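Local coordinates for mandelate racemase/muconate lactonizing enzyme-like protein (Roseovarius sp. TM1035, PDB 3RCY), which probably acts as a magnesium-dependent enzyme of the enolase superfamily, with a reaction and natural substrate that remain to be established, at residues E235-P240 against I255-G260; A245-A250 against E275-I280; G177-A182 against H211-T216; N305-P310 against N331-E336. One frame throughout, in Å; residues are numbered along the deposited sequence.

Contact 1. Residues E235-P240 against I255-G260. With MG (magnesium ion), chain I; RIB (alpha-D-ribofuranose), chain M.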
loop_
_atom_site.group_PDB
_atom_site.type_symbol
_atom_site.label_atom_id
_atom_site.label_comp_id
_atom_site.label_asym_id
_atom_site.label_seq_id
_atom_site.Cartn_x
_atom_site.Cartn_y
_atom_site.Cartn_z
ATOM N N GLU A 235 -0.964 24.735 11.720
ATOM C CA GLU A 235 0.076 24.271 12.633
ATOM C C GLU A 235 -0.452 23.268 13.654
ATOM O O GLU A 235 -1.555 23.425 14.166
ATOM C CB GLU A 235 0.689 25.472 13.355
ATOM C CG GLU A 235 1.894 25.151 14.228
ATOM C CD GLU A 235 2.727 26.393 14.533
ATOM O OE1 GLU A 235 2.651 27.374 13.762
ATOM O OE2 GLU A 235 3.470 26.374 15.537
ATOM N N GLU A 236 0.327 22.231 13.943
ATOM C CA GLU A 236 -0.039 21.258 14.991
ATOM C C GLU A 236 -1.561 21.020 15.084
ATOM O O GLU A 236 -2.179 21.322 16.101
ATOM C CB GLU A 236 0.486 21.726 16.353
ATOM C CG GLU A 236 2.008 21.698 16.494
ATOM C CD GLU A 236 2.429 21.523 17.944
ATOM O OE1 GLU A 236 2.075 22.395 18.774
ATOM O OE2 GLU A 236 3.095 20.503 18.256
ATOM N N PRO A 237 -2.178 20.492 14.017
ATOM C CA PRO A 237 -3.646 20.347 14.091
ATOM C C PRO A 237 -4.111 19.313 15.133
ATOM O O PRO A 237 -5.257 19.373 15.602
ATOM C CB PRO A 237 -4.024 19.889 12.678
ATOM C CG PRO A 237 -2.750 19.312 12.102
ATOM C CD PRO A 237 -1.645 20.124 12.692
ATOM N N VAL A 238 -3.222 18.383 15.470
ATOM C CA VAL A 238 -3.501 17.296 16.408
ATOM C C VAL A 238 -2.326 17.203 17.388
ATOM O O VAL A 238 -1.284 17.794 17.134
ATOM C CB VAL A 238 -3.710 15.932 15.674
ATOM C CG1 VAL A 238 -4.954 15.973 14.797
ATOM C CG2 VAL A 238 -2.473 15.531 14.858
ATOM N N PRO A 239 -2.490 16.484 18.520
ATOM C CA PRO A 239 -1.357 16.332 19.447
ATOM C C PRO A 239 -0.138 15.676 18.780
ATOM O O PRO A 239 -0.298 14.969 17.786
ATOM C CB PRO A 239 -1.922 15.431 20.546
ATOM C CG PRO A 239 -3.416 15.710 20.516
ATOM C CD PRO A 239 -3.728 15.882 19.061
ATOM N N PRO A 240 1.073 15.915 19.324
ATOM C CA PRO A 240 2.321 15.490 18.683
ATOM C C PRO A 240 2.694 14.008 18.854
ATOM O O PRO A 240 3.836 13.644 18.576
ATOM C CB PRO A 240 3.378 16.387 19.355
ATOM C CG PRO A 240 2.811 16.654 20.733
ATOM C CD PRO A 240 1.314 16.722 20.541
ATOM N N ILE A 255 -4.947 22.834 3.186
ATOM C CA ILE A 255 -3.941 23.721 3.768
ATOM C C ILE A 255 -2.696 22.904 4.146
ATOM O O ILE A 255 -2.826 21.811 4.690
ATOM C CB ILE A 255 -4.483 24.367 5.075
ATOM C CG1 ILE A 255 -5.912 24.892 4.885
ATOM C CG2 ILE A 255 -3.548 25.473 5.597
ATOM C CD1 ILE A 255 -6.674 25.092 6.219
ATOM N N PRO A 256 -1.488 23.426 3.846
ATOM C CA PRO A 256 -0.259 22.753 4.278
ATOM C C PRO A 256 -0.185 22.627 5.790
ATOM O O PRO A 256 -0.497 23.580 6.521
ATOM C CB PRO A 256 0.853 23.675 3.765
ATOM C CG PRO A 256 0.238 24.361 2.582
ATOM C CD PRO A 256 -1.194 24.594 2.995
ATOM N N VAL A 257 0.211 21.451 6.255
ATOM C CA VAL A 257 0.329 21.204 7.690
ATOM C C VAL A 257 1.765 21.482 8.128
ATOM O O VAL A 257 2.717 21.093 7.444
ATOM C CB VAL A 257 -0.125 19.770 8.060
ATOM C CG1 VAL A 257 0.206 19.434 9.532
ATOM C CG2 VAL A 257 -1.633 19.610 7.790
ATOM N N ALA A 258 1.897 22.202 9.239
ATOM C CA ALA A 258 3.187 22.528 9.824
ATOM C C ALA A 258 3.238 21.926 11.212
ATOM O O ALA A 258 2.249 21.953 11.947
ATOM C CB ALA A 258 3.384 24.049 9.903
ATOM N N THR A 259 4.388 21.379 11.579
ATOM C CA THR A 259 4.553 20.848 12.920
ATOM C C THR A 259 6.029 20.728 13.283
ATOM O O THR A 259 6.899 20.823 12.410
ATOM C CB THR A 259 3.848 19.466 13.079
ATOM O OG1 THR A 259 3.533 19.254 14.459
ATOM C CG2 THR A 259 4.729 18.312 12.550
ATOM N N GLY A 260 6.303 20.534 14.570
ATOM C CA GLY A 260 7.633 20.113 14.992
ATOM C C GLY A 260 8.107 20.605 16.344
ATOM O O GLY A 260 9.091 20.086 16.884
HETATM MG MG MG I . 3.177 26.628 17.712
HETATM O O5 RIB M . 4.656 8.070 19.759
HETATM C C5 RIB M . 5.281 8.210 18.479
HETATM C C4 RIB M . 6.166 9.443 18.523
HETATM O O4 RIB M . 6.270 10.024 17.225
HETATM C C3 RIB M . 5.565 10.518 19.403
HETATM O O3 RIB M . 6.171 10.489 20.683
HETATM C C2 RIB M . 5.915 11.816 18.735
HETATM O O2 RIB M . 7.053 12.388 19.372
HETATM C C1 RIB M . 6.261 11.452 17.306
HETATM O O1 RIB M . 5.287 12.010 16.415
HETATM O O HOH W 1 5.229 19.267 17.255
HETATM O O HOH W 2 1.577 24.999 18.135
HETATM O O HOH W 3 1.390 27.904 17.317
HETATM O O HOH W 4 4.476 28.566 17.941
HETATM O O HOH W 5 2.902 26.622 19.996
#
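Backbone pairing between Glu235 and Ala258 joins the two segments as neighbouring parallel strands, with CA atoms 4.5 Å apart. The one direct hydrogen bond between them runs from Glu236 N to Ala258 O and is 2.8 Å long. The same oxygen also takes a CA-H...O contact from Glu235 CA at 3.3 Å. Metal ligation comes next. With CG anti to the backbone N (chi1 -174°) and the chain extended beyond it, Glu235 reaches beyond the strand end to put OE2 on the magnesium ion at 2.2 Å. Four waters and Glu261 complete the shell, while OE1 is held by a salt bridge to Lys166 and a hydrogen bond from Gln282. This is the usual place of a metal ligand in the enolase superfamily, at the C-terminal end of a strand in the modified TIM barrel, (beta/alpha)7beta. Glu236 serves the second shell: its OE1 accepts a hydrogen bond from a metal-bound water, and its OE2 forms a salt bridge with Arg262 and accepts a hydrogen bond from a second water, which Gly260 N reaches weakly. The side chains of Glu236 and Thr259 cross at about a right angle, CG of the first 3.5 Å from OG1 of the second. Apolar packing is modest: Pro237 CD rests against Val257 CG1 at 3.7 Å. Phe83 of a neighbouring subunit packs on Glu236.

Contact 2. Residues A245-A250 against E275-I280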
loop_
_atom_site.group_PDB
_atom_site.type_symbol
_atom_site.label_atom_id
_atom_site.label_comp_id
_atom_site.label_asym_id
_atom_site.label_seq_id
_atom_site.Cartn_x
_atom_site.Cartn_y
_atom_site.Cartn_z
ATOM N N ALA A 245 -2.212 10.064 12.557
ATOM C CA ALA A 245 -3.357 10.959 12.704
ATOM C C ALA A 245 -3.106 12.282 11.999
ATOM O O ALA A 245 -4.002 12.826 11.367
ATOM C CB ALA A 245 -3.695 11.184 14.181
ATOM N N MET A 246 -1.882 12.798 12.093
ATOM C CA MET A 246 -1.577 14.069 11.448
ATOM C C MET A 246 -1.570 13.959 9.923
ATOM O O MET A 246 -2.013 14.884 9.231
ATOM C CB MET A 246 -0.263 14.667 11.958
ATOM C CG MET A 246 -0.101 16.128 11.535
ATOM S SD MET A 246 1.373 16.901 12.198
ATOM C CE MET A 246 0.835 17.196 13.894
ATOM N N ALA A 247 -1.082 12.832 9.404
ATOM C CA ALA A 247 -1.098 12.592 7.963
ATOM C C ALA A 247 -2.533 12.500 7.450
ATOM O O ALA A 247 -2.811 12.917 6.327
ATOM C CB ALA A 247 -0.312 11.337 7.608
ATOM N N GLN A 248 -3.434 11.953 8.272
ATOM C CA GLN A 248 -4.855 11.931 7.928
ATOM C C GLN A 248 -5.414 13.342 7.764
ATOM O O GLN A 248 -6.145 13.611 6.803
ATOM C CB GLN A 248 -5.669 11.171 8.966
ATOM C CG GLN A 248 -5.572 9.659 8.871
ATOM C CD GLN A 248 -6.354 8.981 9.975
ATOM O OE1 GLN A 248 -5.919 8.932 11.130
ATOM N NE2 GLN A 248 -7.527 8.461 9.629
ATOM N N VAL A 249 -5.079 14.235 8.701
ATOM C CA VAL A 249 -5.472 15.642 8.585
ATOM C C VAL A 249 -4.867 16.249 7.305
ATOM O O VAL A 249 -5.574 16.887 6.515
ATOM C CB VAL A 249 -5.063 16.471 9.828
ATOM C CG1 VAL A 249 -5.473 17.929 9.657
ATOM C CG2 VAL A 249 -5.688 15.894 11.090
ATOM N N ALA A 250 -3.571 16.019 7.095
ATOM C CA ALA A 250 -2.869 16.570 5.941
ATOM C C ALA A 250 -3.525 16.184 4.610
ATOM O O ALA A 250 -3.639 17.018 3.716
ATOM C CB ALA A 250 -1.394 16.170 5.962
ATOM N N GLU A 275 5.664 9.828 6.183
ATOM C CA GLU A 275 4.222 9.560 6.177
ATOM C C GLU A 275 3.378 10.703 5.584
ATOM O O GLU A 275 2.162 10.578 5.454
ATOM C CB GLU A 275 3.726 9.184 7.589
ATOM C CG GLU A 275 4.423 7.968 8.212
ATOM C CD GLU A 275 4.390 6.714 7.330
ATOM O OE1 GLU A 275 3.314 6.388 6.764
ATOM O OE2 GLU A 275 5.446 6.049 7.205
ATOM N N GLY A 276 4.024 11.805 5.217
ATOM C CA GLY A 276 3.317 12.965 4.675
ATOM C C GLY A 276 2.473 13.698 5.706
ATOM O O GLY A 276 1.452 14.303 5.365
ATOM N N ALA A 277 2.903 13.650 6.968
ATOM C CA ALA A 277 2.156 14.275 8.062
ATOM C C ALA A 277 2.285 15.793 8.075
ATOM O O ALA A 277 1.372 16.494 8.524
ATOM C CB ALA A 277 2.583 13.694 9.394
ATOM N N ALA A 278 3.423 16.295 7.596
ATOM C CA ALA A 278 3.650 17.734 7.521
ATOM C C ALA A 278 4.532 18.116 6.342
ATOM O O ALA A 278 5.453 17.378 5.967
ATOM C CB ALA A 278 4.256 18.263 8.826
ATOM N N ALA A 279 4.252 19.293 5.789
ATOM C CA ALA A 279 5.020 19.864 4.689
ATOM C C ALA A 279 6.044 20.876 5.201
ATOM O O ALA A 279 6.993 21.223 4.502
ATOM C CB ALA A 279 4.073 20.540 3.707
ATOM N N ILE A 280 5.831 21.352 6.424
ATOM C CA ILE A 280 6.668 22.395 7.026
ATOM C C ILE A 280 7.102 21.957 8.426
ATOM O O ILE A 280 6.261 21.639 9.266
ATOM C CB ILE A 280 5.915 23.752 7.064
ATOM C CG1 ILE A 280 5.646 24.248 5.628
ATOM C CG2 ILE A 280 6.694 24.805 7.885
ATOM C CD1 ILE A 280 4.427 25.186 5.479
#
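Ala247 and Ala277 meet almost backbone to backbone, their CA atoms only 3.7 Å apart, a closeness that small side chains on both sides permit. The apolar contacts come from three methyl or methylene groups around this point. Ala277 CB lies 4.1 Å from Ala247 CB and 4.0 Å from Met246 CB, so it nestles against the first turn of the helical segment. Methyl and methylene groups also press on carbonyl oxygens. Ala247 CB approaches Glu275 O at 3.4 Å, Ala250 CB sits 3.5 Å from Gly276 O, and Met246 CG comes to 3.4 Å from Ala277 O. Met246 carries its CG anti to the backbone N (chi1 -167°), which leads the chain past that oxygen before it bends at the sulfur; beyond the contact it packs on Val257, Thr259 and Val238. The polar side is sparse. Ala277 O is buried here and has no hydrogen-bonding partner in the model, with carbon and sulfur of Met246, the methyl of Ala250 and CG1 of Val257 beside it. Gly276, at positive phi, closes helix 266-274 in a Schellman motif and turns the chain toward strand 280-281. Helix 243-252 thus packs on the turn that ends the next helix, an arrangement belonging to the successive beta-alpha units of the enolase-superfamily barrel, on the outside of its strands.

Contact 3. Residues G177-A182 against H211-T216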
loop_
_atom_site.group_PDB
_atom_site.type_symbol
_atom_site.label_atom_id
_atom_site.label_comp_id
_atom_site.label_asym_id
_atom_site.label_seq_id
_atom_site.Cartn_x
_atom_site.Cartn_y
_atom_site.Cartn_z
ATOM N N GLY A 177 -6.043 15.412 25.896
ATOM C CA GLY A 177 -5.674 15.035 24.533
ATOM C C GLY A 177 -6.622 15.692 23.547
ATOM O O GLY A 177 -7.343 16.626 23.902
ATOM N N GLY A 178 -6.638 15.201 22.314
ATOM C CA GLY A 178 -7.493 15.774 21.273
ATOM C C GLY A 178 -8.949 15.885 21.695
ATOM O O GLY A 178 -9.479 14.990 22.367
ATOM N N HIS A 179 -9.587 16.993 21.325
ATOM C CA HIS A 179 -11.029 17.141 21.507
ATOM C C HIS A 179 -11.676 17.677 20.238
ATOM O O HIS A 179 -10.982 18.110 19.317
ATOM C CB HIS A 179 -11.380 18.015 22.737
ATOM C CG HIS A 179 -10.893 19.431 22.642
ATOM N ND1 HIS A 179 -9.782 19.883 23.321
ATOM C CD2 HIS A 179 -11.373 20.497 21.957
ATOM C CE1 HIS A 179 -9.595 21.164 23.056
ATOM N NE2 HIS A 179 -10.544 21.560 22.226
ATOM N N MET A 180 -13.000 17.635 20.184
ATOM C CA MET A 180 -13.736 18.206 19.060
ATOM C C MET A 180 -13.938 19.697 19.332
ATOM O O MET A 180 -14.337 20.064 20.434
ATOM C CB MET A 180 -15.083 17.484 18.902
ATOM C CG MET A 180 -15.949 17.955 17.737
ATOM S SD MET A 180 -15.357 17.417 16.123
ATOM C CE MET A 180 -15.841 15.675 16.105
ATOM N N PRO A 181 -13.649 20.567 18.344
ATOM C CA PRO A 181 -13.924 21.994 18.559
ATOM C C PRO A 181 -15.413 22.249 18.798
ATOM O O PRO A 181 -16.268 21.531 18.261
ATOM C CB PRO A 181 -13.500 22.644 17.231
ATOM C CG PRO A 181 -13.617 21.521 16.210
ATOM C CD PRO A 181 -13.155 20.303 16.977
ATOM N N ALA A 182 -15.713 23.261 19.608
ATOM C CA ALA A 182 -17.072 23.770 19.730
ATOM C C ALA A 182 -17.412 24.497 18.425
ATOM O O ALA A 182 -16.503 24.917 17.712
ATOM C CB ALA A 182 -17.150 24.713 20.902
ATOM N N HIS A 211 -2.516 24.601 18.414
ATOM C CA HIS A 211 -1.658 24.053 19.464
ATOM C C HIS A 211 -1.943 22.574 19.769
ATOM O O HIS A 211 -1.866 22.144 20.919
ATOM C CB HIS A 211 -1.822 24.895 20.741
ATOM C CG HIS A 211 -1.175 26.245 20.661
ATOM N ND1 HIS A 211 -1.771 27.322 20.037
ATOM C CD2 HIS A 211 0.012 26.694 21.129
ATOM C CE1 HIS A 211 -0.975 28.375 20.124
ATOM N NE2 HIS A 211 0.113 28.021 20.783
ATOM N N GLY A 212 -2.276 21.794 18.743
ATOM C CA GLY A 212 -2.534 20.365 18.933
ATOM C C GLY A 212 -3.758 20.034 19.771
ATOM O O GLY A 212 -3.780 18.991 20.444
ATOM N N GLN A 213 -4.776 20.895 19.713
ATOM C CA GLN A 213 -5.985 20.766 20.543
ATOM C C GLN A 213 -6.887 19.599 20.153
ATOM O O GLN A 213 -7.683 19.126 20.968
ATOM C CB GLN A 213 -6.868 22.018 20.439
ATOM C CG GLN A 213 -6.296 23.300 20.988
ATOM C CD GLN A 213 -5.729 24.192 19.901
ATOM O OE1 GLN A 213 -4.979 23.737 19.029
ATOM N NE2 GLN A 213 -6.077 25.476 19.954
ATOM N N PHE A 214 -6.792 19.159 18.902
ATOM C CA PHE A 214 -7.913 18.453 18.285
ATOM C C PHE A 214 -7.728 16.979 17.971
ATOM O O PHE A 214 -6.620 16.496 17.748
ATOM C CB PHE A 214 -8.351 19.206 17.023
ATOM C CG PHE A 214 -8.708 20.629 17.295
ATOM C CD1 PHE A 214 -9.770 20.936 18.151
ATOM C CD2 PHE A 214 -7.962 21.667 16.745
ATOM C CE1 PHE A 214 -10.092 22.257 18.443
ATOM C CE2 PHE A 214 -8.283 22.991 17.030
ATOM C CZ PHE A 214 -9.352 23.283 17.874
ATOM N N THR A 215 -8.856 16.278 17.955
ATOM C CA THR A 215 -8.921 14.949 17.376
ATOM C C THR A 215 -8.719 15.136 15.877
ATOM O O THR A 215 -8.860 16.240 15.367
ATOM C CB THR A 215 -10.286 14.295 17.629
ATOM O OG1 THR A 215 -11.318 15.140 17.116
ATOM C CG2 THR A 215 -10.506 14.085 19.124
ATOM N N THR A 216 -8.394 14.055 15.183
ATOM C CA THR A 216 -8.264 14.075 13.730
ATOM C C THR A 216 -9.547 14.613 13.101
ATOM O O THR A 216 -9.514 15.507 12.246
ATOM C CB THR A 216 -7.978 12.657 13.213
ATOM O OG1 THR A 216 -6.916 12.088 13.988
ATOM C CG2 THR A 216 -7.577 12.676 11.736
HETATM O O HOH W 6 -6.513 19.722 23.780
#
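Two backbone hydrogen bonds tie His179 to the 211-216 loop, where it is bridged with Phe214. His179 N donates to Gln213 O at 2.9 Å; Thr215 N returns a bond to His179 O at 3.1 Å. Phe214 CA adds a CA-H...O contact to His179 O, and Gly178 CA makes one to Gln213 O. Gln213 O also lies over one face of the His179 imidazole, 3.2 Å above its plane and offset toward the rim. The ring gets there because CG stands between the backbone N and the carbonyl carbon (chi1 63°), which brings it back over that oxygen of the 211-216 loop. From there it meets Phe214 in an offset edge-to-face pair, the phenyl edge turned to the imidazole face, with centroids 5.4 Å apart and planes at 75°. A leucine here has no flat face to offer, and the edge of Phe214 would probably be left without its aromatic partner and freer to shift. Pro181 CB touches Phe214 CE1 at 3.6 Å, and Gln213 CB sits over the centre of one phenyl face. Thr215 CG2 presses on Gly178 C at 3.5 Å; a side chain at Gly178 would run into Phe214 O and Thr215 N. Asn305 of a neighbouring subunit donates through ND2 to Phe214 O. The two loops lead into helices 183-200 and 216-226: Ala182 stands at the N-cap position of the first, Thr215 OG1 caps the second by accepting from Gly218 N, and Phe214 packs on Ala219 and Leu222 of that second helix.

Contact 4. Residues N305-P310 against N331-E336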
loop_
_atom_site.group_PDB
_atom_site.type_symbol
_atom_site.label_atom_id
_atom_site.label_comp_id
_atom_site.label_asym_id
_atom_site.label_seq_id
_atom_site.Cartn_x
_atom_site.Cartn_y
_atom_site.Cartn_z
ATOM N N ASN A 305 10.854 17.874 -0.813
ATOM C CA ASN A 305 10.458 19.205 -1.313
ATOM C C ASN A 305 9.671 19.948 -0.229
ATOM O O ASN A 305 8.621 20.571 -0.482
ATOM C CB ASN A 305 9.665 19.087 -2.626
ATOM C CG ASN A 305 9.539 20.418 -3.372
ATOM O OD1 ASN A 305 10.340 21.340 -3.178
ATOM N ND2 ASN A 305 8.527 20.520 -4.222
ATOM N N ALA A 306 10.204 19.854 0.987
ATOM C CA ALA A 306 9.583 20.393 2.193
ATOM C C ALA A 306 10.508 21.464 2.767
ATOM O O ALA A 306 11.678 21.536 2.387
ATOM C CB ALA A 306 9.356 19.274 3.203
ATOM N N GLN A 307 9.991 22.291 3.674
ATOM C CA GLN A 307 10.746 23.431 4.196
ATOM C C GLN A 307 10.807 23.505 5.716
ATOM O O GLN A 307 9.994 22.897 6.413
ATOM C CB GLN A 307 10.183 24.740 3.640
ATOM C CG GLN A 307 10.362 24.877 2.132
ATOM C CD GLN A 307 10.214 26.289 1.651
ATOM O OE1 GLN A 307 9.199 26.949 1.897
ATOM N NE2 GLN A 307 11.222 26.766 0.936
ATOM N N MET A 308 11.781 24.263 6.210
ATOM C CA MET A 308 11.957 24.487 7.637
ATOM C C MET A 308 11.397 25.858 8.046
ATOM O O MET A 308 11.516 26.850 7.309
ATOM C CB MET A 308 13.441 24.397 8.018
ATOM C CG MET A 308 14.152 23.119 7.551
ATOM S SD MET A 308 13.465 21.583 8.208
ATOM C CE MET A 308 13.818 21.732 9.959
ATOM N N ALA A 309 10.777 25.898 9.217
ATOM C CA ALA A 309 10.377 27.160 9.830
ATOM C C ALA A 309 10.669 27.067 11.329
ATOM O O ALA A 309 9.790 26.695 12.102
ATOM C CB ALA A 309 8.894 27.451 9.558
ATOM N N PRO A 310 11.922 27.376 11.738
ATOM C CA PRO A 310 12.384 27.201 13.122
ATOM C C PRO A 310 11.452 27.851 14.149
ATOM O O PRO A 310 11.083 29.020 14.013
ATOM C CB PRO A 310 13.756 27.887 13.125
ATOM C CG PRO A 310 14.223 27.786 11.705
ATOM C CD PRO A 310 12.977 27.954 10.880
ATOM N N ASN A 331 16.302 25.388 1.896
ATOM C CA ASN A 331 14.863 25.173 2.091
ATOM C C ASN A 331 14.280 25.858 3.339
ATOM O O ASN A 331 13.517 25.255 4.100
ATOM C CB ASN A 331 14.516 23.665 2.043
ATOM C CG ASN A 331 15.280 22.840 3.090
ATOM O OD1 ASN A 331 16.398 23.165 3.463
ATOM N ND2 ASN A 331 14.676 21.751 3.534
ATOM N N ILE A 332 14.654 27.113 3.550
ATOM C CA ILE A 332 14.074 27.929 4.628
ATOM C C ILE A 332 12.759 28.530 4.153
ATOM O O ILE A 332 12.684 29.060 3.041
ATOM C CB ILE A 332 15.037 29.077 5.093
ATOM C CG1 ILE A 332 14.449 29.860 6.280
ATOM C CG2 ILE A 332 15.330 30.060 3.952
ATOM C CD1 ILE A 332 14.204 29.027 7.536
ATOM N N LEU A 333 11.726 28.455 4.991
ATOM C CA LEU A 333 10.479 29.179 4.727
ATOM C C LEU A 333 10.501 30.532 5.447
ATOM O O LEU A 333 10.508 31.577 4.805
ATOM C CB LEU A 333 9.252 28.353 5.148
ATOM C CG LEU A 333 7.856 28.998 5.067
ATOM C CD1 LEU A 333 7.536 29.620 3.679
ATOM C CD2 LEU A 333 6.823 27.961 5.435
ATOM N N MET A 334 10.514 30.504 6.779
ATOM C CA MET A 334 10.553 31.727 7.582
ATOM C C MET A 334 10.969 31.422 9.027
ATOM O O MET A 334 10.928 30.263 9.450
ATOM C CB MET A 334 9.194 32.449 7.541
ATOM C CG MET A 334 8.000 31.603 8.009
ATOM S SD MET A 334 6.413 32.458 7.848
ATOM C CE MET A 334 6.085 32.332 6.088
ATOM N N CYS A 335 11.382 32.456 9.765
ATOM C CA CYS A 335 11.780 32.311 11.170
ATOM C C CYS A 335 10.816 33.023 12.099
ATOM O O CYS A 335 10.640 34.241 12.007
ATOM C CB CYS A 335 13.192 32.859 11.407
ATOM S SG CYS A 335 14.491 31.711 10.970
ATOM N N GLU A 336 10.203 32.262 13.001
ATOM C CA GLU A 336 9.389 32.826 14.081
ATOM C C GLU A 336 10.245 33.786 14.906
ATOM O O GLU A 336 11.394 33.488 15.198
ATOM C CB GLU A 336 8.858 31.689 14.967
ATOM C CG GLU A 336 7.740 32.075 15.927
ATOM C CD GLU A 336 6.975 30.858 16.464
ATOM O OE1 GLU A 336 7.488 29.720 16.367
ATOM O OE2 GLU A 336 5.849 31.042 16.985
HETATM O O HOH W 7 12.628 29.549 0.343
HETATM O O HOH W 8 12.749 31.236 14.490
#
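Gln307 touches the 331-336 segment from its base to its amide. Its CB lies 3.4 Å from Asn331 O and packs on Leu333 CB; CG still borders Asn331 O. With CG anti to the carbonyl carbon (chi1 -65°) and the chain then extended, the amide reaches Leu333 and Ile332. There OE1 rests against Leu333 CB at 3.5 Å, the two side chains crossing at about a right angle, while NE2 donates to a water that lies 2.7 Å from Ile332 O and donates to it. NE2 also comes near Ile332 O directly, but at too poor an angle to bond. An alanine here ends before the amide, which would probably leave the water bound to Ile332 O less firmly held and open a gap beside Leu333. Backbone bonds hold the segments at Met308: its N donates to Asn331 O at 2.9 Å, and its O accepts from Leu333 N at 2.8 Å. Asn331 ND2 adds a bond to Ala306 O, which lies in the amide's own plane, and shares itself with Ala298 O of helix 290-302. Farther along, Pro310 CD meets Ile332 CD1 at 3.7 Å, CG approaches Cys335 SG, and a water donates to both Pro310 O and Glu336 O. Glu336 OE2 forms a salt bridge with Lys166, and its OE1 takes a hydrogen bond from Leu312 N. The segments thus join strand 307-308 to the chain entering strand 335-336, itself paired with strand 126-131, a late part of the barrel circuit characteristic of the enolase superfamily.

All four contacts belong to the C-terminal barrel domain. Along the chain contact 3 closes first; contacts 1 and 2 then interleave, and contact 4 follows. Contacts 1 and 2 are neighbours, their centres 7 Å apart, because strand 257-259 pairs with strand 280-281 while helix 243-252 covers it. The centre of contact 3, whose Phe214 lies against the 235-240 loop, is about 12 Å from the centre of contact 1, and that of contact 4, on the same sheet as contact 1, about 14 Å from it. Contacts 3 and 4, centres about 25 Å apart, do not touch within the chain, yet Asn305 and Phe214 join them between subunits. The magnesium site thus sits among these strands, and the loops beside them take part in subunit contacts.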